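Local coordinates for DNA polymerase beta (Leishmania infantum, PDB 4P4O) that catalyses template-directed addition of deoxynucleotides to the primer strand at DNA gaps and probably serves in base excision repair, at a contact of chain A with DNA. Numbering follows the deposited sequence.

A contact of chain A with DNA. Residues 240-243, 275. With nucleotides of chain B.
Successive backbone amides of Leu242 and Lys243 converge on OP1 of the DC9 phosphate, where the loop 240-242 runs into the first residue of strand 243-248. The Leu242 N hydrogen bond is 2.7 Å long to OP1 and fairly straight, 154° at the hydrogen; that from Lys243 N to the same OP1 measures 2.9 Å and is more bent, 140°. Two peptide N-H groups thus grip one non-bridging oxygen. Gly240 and Pro241 line the same phosphate: Pro241 has no N-H to offer and sets its ring carbon CD 3.5 Å from OP1, while Gly240 CA lies 4.0 Å from C5' of the DC9 deoxyribose. Leu242 sends its side chain along the backbone toward the preceding nucleotide, its CB passing OP1 of DC9 and its CD1 methyl ending 3.4 Å from OP1 of the DA8 phosphate. Lys243 leaves the strand with CG anti to the backbone N (chi1 179°), and the rest of its chain stays extended, carrying it past the DA8 sugar. Its CB rests by O3' of DA8, a bridging oxygen of the DC9 phosphate, and its CD faces the sugar ring oxygen. At the far end a water links the side-chain amine NZ to O4', the ring oxygen of DA8. Arg275, on strand 270-277, bends at chi2 and chi3 and brings its guanidinium up to the 5' side of the same sugar; C4' lies over one face, offset toward the rim. The patch belongs to the palm of this family X polymerase and touches phosphates and sugars while leaving the paired bases of DA8 and DC9 alone, as expected of a DNA grip indifferent to sequence. It probably helps to hold this strand in register; Lys74, the predicted nucleophile of the 5'-dRP lyase activity, is about 47 Å from the centre of the contact. NH2 of Arg275 stands 3.4 Å from C5' of DA8.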
# COMPACT_ATOMS: atom_id res chain seq x y z
N GLY A 240 1.99 10.43 6.97
CA GLY A 240 2.14 11.73 6.35
C GLY A 240 0.76 12.22 5.95
O GLY A 240 -0.24 11.65 6.38
N PRO A 241 0.70 13.26 5.11
CA PRO A 241 -0.62 13.81 4.76
C PRO A 241 -1.40 12.98 3.74
O PRO A 241 -2.60 13.23 3.56
CB PRO A 241 -0.30 15.21 4.22
CG PRO A 241 1.13 15.14 3.79
CD PRO A 241 1.81 14.08 4.61
N LEU A 242 -0.75 12.01 3.10
CA LEU A 242 -1.35 11.21 2.04
C LEU A 242 -1.62 9.77 2.46
O LEU A 242 -2.57 9.13 1.98
CB LEU A 242 -0.45 11.20 0.80
CG LEU A 242 -0.35 12.49 -0.03
CD1 LEU A 242 0.73 12.37 -1.12
CD2 LEU A 242 -1.71 12.84 -0.65
N LYS A 243 -0.76 9.26 3.33
CA LYS A 243 -0.74 7.84 3.66
C LYS A 243 -0.53 7.59 5.16
O LYS A 243 0.40 8.10 5.77
CB LYS A 243 0.36 7.12 2.86
CG LYS A 243 0.47 5.62 3.16
CD LYS A 243 1.62 4.97 2.39
CE LYS A 243 1.53 3.44 2.39
NZ LYS A 243 2.75 2.78 1.79
N ARG A 275 -5.24 5.55 2.59
CA ARG A 275 -4.75 6.48 1.56
C ARG A 275 -5.79 7.57 1.25
O ARG A 275 -6.93 7.28 0.93
CB ARG A 275 -4.42 5.73 0.27
CG ARG A 275 -3.22 4.76 0.37
CD ARG A 275 -1.88 5.49 0.49
NE ARG A 275 -1.65 6.45 -0.60
CZ ARG A 275 -0.83 6.24 -1.63
NH1 ARG A 275 -0.16 5.10 -1.72
NH2 ARG A 275 -0.67 7.17 -2.58
P DA B 8 3.33 10.00 -3.90
OP1 DA B 8 2.17 10.92 -3.89
OP2 DA B 8 4.65 10.56 -4.26
O5' DA B 8 3.48 9.27 -2.49
C5' DA B 8 2.40 8.54 -1.94
C4' DA B 8 2.68 8.27 -0.46
O4' DA B 8 3.63 7.18 -0.28
C3' DA B 8 3.26 9.46 0.30
O3' DA B 8 2.67 9.42 1.59
C2' DA B 8 4.76 9.17 0.31
C1' DA B 8 4.82 7.65 0.32
N9 DA B 8 5.94 7.09 -0.44
C8 DA B 8 6.32 7.39 -1.72
N7 DA B 8 7.39 6.73 -2.14
C5 DA B 8 7.72 5.94 -1.05
C6 DA B 8 8.74 4.99 -0.83
N6 DA B 8 9.67 4.66 -1.74
N1 DA B 8 8.77 4.37 0.37
C2 DA B 8 7.86 4.68 1.29
N3 DA B 8 6.86 5.55 1.21
C4 DA B 8 6.84 6.15 0.01
P DC B 9 2.95 10.58 2.67
OP1 DC B 9 1.68 10.84 3.38
OP2 DC B 9 3.65 11.69 1.99
O5' DC B 9 4.00 9.91 3.66
C5' DC B 9 3.72 8.69 4.33
C4' DC B 9 4.83 8.31 5.30
O4' DC B 9 5.91 7.69 4.55
C3' DC B 9 5.46 9.44 6.13
O3' DC B 9 5.69 8.86 7.43
C2' DC B 9 6.72 9.75 5.32
C1' DC B 9 7.13 8.35 4.82
N1 DC B 9 8.00 8.28 3.57
C2 DC B 9 9.16 7.47 3.58
O2 DC B 9 9.48 6.85 4.62
N3 DC B 9 9.91 7.39 2.45
C4 DC B 9 9.56 8.07 1.35
N4 DC B 9 10.38 7.94 0.29
C5 DC B 9 8.39 8.89 1.31
C6 DC B 9 7.66 8.96 2.43
O HOH W 1 3.29 4.43 -0.74